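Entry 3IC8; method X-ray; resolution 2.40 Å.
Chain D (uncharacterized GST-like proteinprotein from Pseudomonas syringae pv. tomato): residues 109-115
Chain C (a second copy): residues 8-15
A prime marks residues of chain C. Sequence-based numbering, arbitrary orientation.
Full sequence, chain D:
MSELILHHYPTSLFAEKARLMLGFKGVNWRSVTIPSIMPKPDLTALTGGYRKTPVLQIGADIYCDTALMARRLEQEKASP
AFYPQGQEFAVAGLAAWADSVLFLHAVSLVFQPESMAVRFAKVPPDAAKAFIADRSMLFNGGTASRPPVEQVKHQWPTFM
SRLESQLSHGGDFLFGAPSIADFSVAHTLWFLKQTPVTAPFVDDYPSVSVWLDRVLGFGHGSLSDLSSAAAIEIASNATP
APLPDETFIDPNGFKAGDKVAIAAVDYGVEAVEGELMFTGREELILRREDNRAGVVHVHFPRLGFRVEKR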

ATOM      1  N   LEU D 109      22.202   2.076  13.361  1.00 22.26           N
ATOM      2  CA  LEU D 109      21.316   1.990  14.490  1.00 22.40           C
ATOM      3  C   LEU D 109      19.890   1.912  14.030  1.00 22.46           C
ATOM      4  O   LEU D 109      19.108   1.213  14.604  1.00 22.94           O
ATOM      5  CB  LEU D 109      21.471   3.193  15.387  1.00 22.05           C
ATOM      6  CG  LEU D 109      22.579   3.246  16.405  1.00 22.41           C
ATOM      7  CD1 LEU D 109      22.580   4.559  17.062  1.00 19.82           C
ATOM      8  CD2 LEU D 109      22.435   2.180  17.399  1.00 21.54           C
ATOM      9  N   VAL D 110      19.544   2.689  13.031  1.00 22.22           N
ATOM     10  CA  VAL D 110      18.267   2.577  12.396  1.00 21.81           C
ATOM     11  C   VAL D 110      17.984   1.342  11.553  1.00 22.28           C
ATOM     12  O   VAL D 110      16.976   0.711  11.732  1.00 22.33           O
ATOM     13  CB  VAL D 110      18.070   3.780  11.500  1.00 21.83           C
ATOM     14  CG1 VAL D 110      16.771   3.703  10.787  1.00 20.95           C
ATOM     15  CG2 VAL D 110      18.134   5.010  12.294  1.00 20.78           C
ATOM     16  N   PHE D 111      18.814   1.095  10.560  1.00 22.27           N
ATOM     17  CA  PHE D 111      18.671  -0.018   9.639  1.00 22.57           C
ATOM     18  C   PHE D 111      18.997  -1.386  10.142  1.00 22.96           C
ATOM     19  O   PHE D 111      18.507  -2.355   9.639  1.00 22.40           O
ATOM     20  CB  PHE D 111      19.333   0.276   8.320  1.00 22.31           C
ATOM     21  CG  PHE D 111      18.762   1.455   7.636  1.00 23.80           C
ATOM     22  CD1 PHE D 111      17.596   2.003   8.071  1.00 25.69           C
ATOM     23  CD2 PHE D 111      19.385   2.033   6.585  1.00 24.48           C
ATOM     24  CE1 PHE D 111      17.070   3.087   7.464  1.00 25.14           C
ATOM     25  CE2 PHE D 111      18.851   3.120   5.989  1.00 24.29           C
ATOM     26  CZ  PHE D 111      17.695   3.640   6.428  1.00 23.84           C
ATOM     27  N   GLN D 112      19.853  -1.444  11.137  1.00 23.80           N
ATOM     28  CA  GLN D 112      20.258  -2.694  11.702  1.00 24.73           C
ATOM     29  C   GLN D 112      20.226  -2.682  13.222  1.00 25.09           C
ATOM     30  O   GLN D 112      21.229  -2.862  13.849  1.00 25.17           O
ATOM     31  CB  GLN D 112      21.661  -2.980  11.224  1.00 24.09           C
ATOM     32  CG  GLN D 112      21.873  -4.394  10.856  1.00 26.82           C
ATOM     33  CD  GLN D 112      23.304  -4.710  10.514  1.00 29.39           C
ATOM     34  OE1 GLN D 112      23.824  -5.737  10.902  1.00 30.01           O
ATOM     35  NE2 GLN D 112      23.932  -3.844   9.774  1.00 28.02           N
ATOM     36  N   PRO D 113      19.057  -2.532  13.808  1.00 25.55           N
ATOM     37  CA  PRO D 113      18.908  -2.415  15.249  1.00 25.95           C
ATOM     38  C   PRO D 113      19.201  -3.684  16.014  1.00 26.69           C
ATOM     39  O   PRO D 113      19.341  -3.660  17.207  1.00 26.83           O
ATOM     40  CB  PRO D 113      17.458  -2.019  15.398  1.00 25.82           C
ATOM     41  CG  PRO D 113      16.869  -2.204  14.107  1.00 26.02           C
ATOM     42  CD  PRO D 113      17.885  -2.008  13.127  1.00 25.42           C
ATOM     43  N   GLU D 114      19.320  -4.789  15.313  1.00 27.98           N
ATOM     44  CA  GLU D 114      19.615  -6.064  15.920  1.00 29.16           C
ATOM     45  C   GLU D 114      21.089  -6.228  16.223  1.00 29.73           C
ATOM     46  O   GLU D 114      21.509  -7.223  16.766  1.00 30.17           O
ATOM     47  CB  GLU D 114      19.189  -7.159  14.968  1.00 29.39           C
ATOM     48  CG  GLU D 114      19.692  -6.971  13.575  1.00 30.47           C
ATOM     49  CD  GLU D 114      18.841  -6.041  12.777  1.00 32.45           C
ATOM     50  OE1 GLU D 114      18.147  -5.223  13.357  1.00 33.35           O
ATOM     51  OE2 GLU D 114      18.874  -6.110  11.562  1.00 34.02           O
ATOM     52  N   SER D 115      21.873  -5.232  15.865  1.00 30.13           N
ATOM     53  CA  SER D 115      23.305  -5.279  16.052  1.00 30.65           C
ATOM     54  C   SER D 115      23.791  -5.125  17.501  1.00 30.88           C
ATOM     55  O   SER D 115      23.026  -4.870  18.403  1.00 31.21           O
ATOM     56  CB  SER D 115      23.952  -4.222  15.184  1.00 30.58           C
ATOM     57  OG  SER D 115      24.579  -3.259  15.984  1.00 30.98           O
TER
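Chain C (8-15) HYPTSLFA

Chain C lays a loop against the end of a chain D helix. Residues 109-111 are the last helical residues, and Gln112 is the first to leave helical phi/psi. Such an end leaves backbone carbonyls without the next turn of helix to bond to, and chain C supplies donors for two of them. Thr11′ OG1 donates to Val110 O at 2.6 Å. Leu13′ N donates to Phe111 O at 3.1 Å, with an N-H...acceptor angle of 158°. Phe111 O also receives a CA-H...O contact from Ser12′ CA at 3.5 Å. The closest CA atoms across the two stretches are those of Phe111 and Ser12′, 4.7 Å apart. Thr11′ O lies 3.2 Å from Val110 O, but both are acceptors and no bond joins them.

Each chain makes a type I turn here. In chain C it runs from Tyr9′ to Ser12′, closed by Ser12′ N to Tyr9′ O at 3.2 Å. Residues 13-15 then take helical phi/psi. In chain D the turn runs from Gln112 to Ser115, closed by Ser115 N to Gln112 O at 3.2 Å.

The Ser12′ hydroxyl works in both directions. Ser12′ OG donates to Glu114 OE2 at 3.3 Å and accepts from Ala15′ N at 3.1 Å. Ala15′ N also makes a weak bond to Ser12′ O at 3.1 Å. The CA-to-CB bond of Glu114 points sideways, but the carboxylate end comes nearer to chain C.

Apolar contacts accompany these bonds. Leu13′ CD2 sits over one face of the Phe111 ring, 4.1 Å from its centroid, while Leu13′ CD1 reaches Phe111 CB at 3.4 Å. Pro113 CB lies over a face of the Tyr9′ ring, 3.7 Å from Tyr9′ CD2. Pro113 CG meets Ser12′ CB at 3.6 Å. Together the two stretches bury 425 Å².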

ATOM      1  N   HIS C   8       9.166  -7.800  16.001  1.00 23.84           N
ATOM      2  CA  HIS C   8      10.141  -7.314  15.083  1.00 24.06           C
ATOM      3  C   HIS C   8      10.617  -5.936  15.446  1.00 24.18           C
ATOM      4  O   HIS C   8       9.981  -5.258  16.184  1.00 24.15           O
ATOM      5  CB  HIS C   8       9.566  -7.332  13.673  1.00 24.23           C
ATOM      6  CG  HIS C   8       8.477  -6.340  13.437  1.00 25.40           C
ATOM      7  ND1 HIS C   8       7.270  -6.390  14.083  1.00 27.19           N
ATOM      8  CD2 HIS C   8       8.403  -5.291  12.597  1.00 25.64           C
ATOM      9  CE1 HIS C   8       6.508  -5.400  13.674  1.00 25.91           C
ATOM     10  NE2 HIS C   8       7.172  -4.723  12.765  1.00 27.14           N
ATOM     11  N   TYR C   9      11.745  -5.539  14.895  1.00 24.47           N
ATOM     12  CA  TYR C   9      12.198  -4.170  14.907  1.00 24.97           C
ATOM     13  C   TYR C   9      11.596  -3.513  13.688  1.00 25.21           C
ATOM     14  O   TYR C   9      11.864  -3.880  12.583  1.00 24.81           O
ATOM     15  CB  TYR C   9      13.720  -4.061  14.800  1.00 24.90           C
ATOM     16  CG  TYR C   9      14.536  -4.624  15.929  1.00 25.83           C
ATOM     17  CD1 TYR C   9      15.110  -5.859  15.825  1.00 25.70           C
ATOM     18  CD2 TYR C   9      14.769  -3.906  17.078  1.00 26.28           C
ATOM     19  CE1 TYR C   9      15.850  -6.363  16.810  1.00 25.24           C
ATOM     20  CE2 TYR C   9      15.505  -4.414  18.076  1.00 25.53           C
ATOM     21  CZ  TYR C   9      16.050  -5.649  17.934  1.00 26.70           C
ATOM     22  OH  TYR C   9      16.790  -6.206  18.919  1.00 24.20           O
ATOM     23  N   PRO C  10      10.783  -2.504  13.899  1.00 25.95           N
ATOM     24  CA  PRO C  10      10.080  -1.840  12.811  1.00 26.11           C
ATOM     25  C   PRO C  10      10.968  -1.153  11.789  1.00 26.34           C
ATOM     26  O   PRO C  10      10.655  -1.147  10.640  1.00 26.21           O
ATOM     27  CB  PRO C  10       9.248  -0.804  13.534  1.00 26.14           C
ATOM     28  CG  PRO C  10       9.255  -1.184  14.906  1.00 27.27           C
ATOM     29  CD  PRO C  10      10.488  -1.885  15.187  1.00 25.60           C
ATOM     30  N   THR C  11      12.067  -0.581  12.223  1.00 26.51           N
ATOM     31  CA  THR C  11      13.001   0.036  11.310  1.00 26.09           C
ATOM     32  C   THR C  11      14.010  -0.880  10.674  1.00 25.99           C
ATOM     33  O   THR C  11      14.690  -0.482   9.800  1.00 26.50           O
ATOM     34  CB  THR C  11      13.777   1.164  11.955  1.00 26.47           C
ATOM     35  OG1 THR C  11      14.638   0.640  12.950  1.00 25.46           O
ATOM     36  CG2 THR C  11      12.866   2.129  12.569  1.00 25.89           C
ATOM     37  N   SER C  12      14.134  -2.100  11.122  1.00 25.48           N
ATOM     38  CA  SER C  12      15.153  -2.933  10.560  1.00 25.25           C
ATOM     39  C   SER C  12      14.861  -3.343   9.137  1.00 25.05           C
ATOM     40  O   SER C  12      13.817  -3.837   8.824  1.00 24.76           O
ATOM     41  CB  SER C  12      15.368  -4.139  11.445  1.00 25.42           C
ATOM     42  OG  SER C  12      15.843  -5.220  10.732  1.00 25.55           O
ATOM     43  N   LEU C  13      15.837  -3.102   8.291  1.00 24.50           N
ATOM     44  CA  LEU C  13      15.827  -3.478   6.912  1.00 24.74           C
ATOM     45  C   LEU C  13      15.764  -4.982   6.743  1.00 25.50           C
ATOM     46  O   LEU C  13      15.137  -5.476   5.857  1.00 26.15           O
ATOM     47  CB  LEU C  13      17.031  -2.906   6.203  1.00 24.26           C
ATOM     48  CG  LEU C  13      17.247  -1.407   6.179  1.00 22.96           C
ATOM     49  CD1 LEU C  13      18.425  -1.064   5.381  1.00 21.17           C
ATOM     50  CD2 LEU C  13      16.084  -0.675   5.683  1.00 23.03           C
ATOM     51  N   PHE C  14      16.412  -5.718   7.614  1.00 25.97           N
ATOM     52  CA  PHE C  14      16.275  -7.151   7.617  1.00 26.59           C
ATOM     53  C   PHE C  14      14.897  -7.666   7.954  1.00 26.47           C
ATOM     54  O   PHE C  14      14.501  -8.705   7.502  1.00 26.95           O
ATOM     55  CB  PHE C  14      17.307  -7.847   8.482  1.00 26.95           C
ATOM     56  CG  PHE C  14      17.130  -9.317   8.505  1.00 28.93           C
ATOM     57  CD1 PHE C  14      16.564  -9.934   9.585  1.00 28.81           C
ATOM     58  CD2 PHE C  14      17.465 -10.072   7.414  1.00 29.13           C
ATOM     59  CE1 PHE C  14      16.372 -11.247   9.585  1.00 29.65           C
ATOM     60  CE2 PHE C  14      17.276 -11.392   7.422  1.00 30.42           C
ATOM     61  CZ  PHE C  14      16.728 -11.985   8.507  1.00 31.39           C
ATOM     62  N   ALA C  15      14.181  -6.941   8.780  1.00 26.06           N
ATOM     63  CA  ALA C  15      12.888  -7.372   9.242  1.00 25.30           C
ATOM     64  C   ALA C  15      11.809  -7.242   8.203  1.00 25.16           C
ATOM     65  O   ALA C  15      10.760  -7.774   8.363  1.00 25.49           O
ATOM     66  CB  ALA C  15      12.522  -6.664  10.477  1.00 25.08           C
TER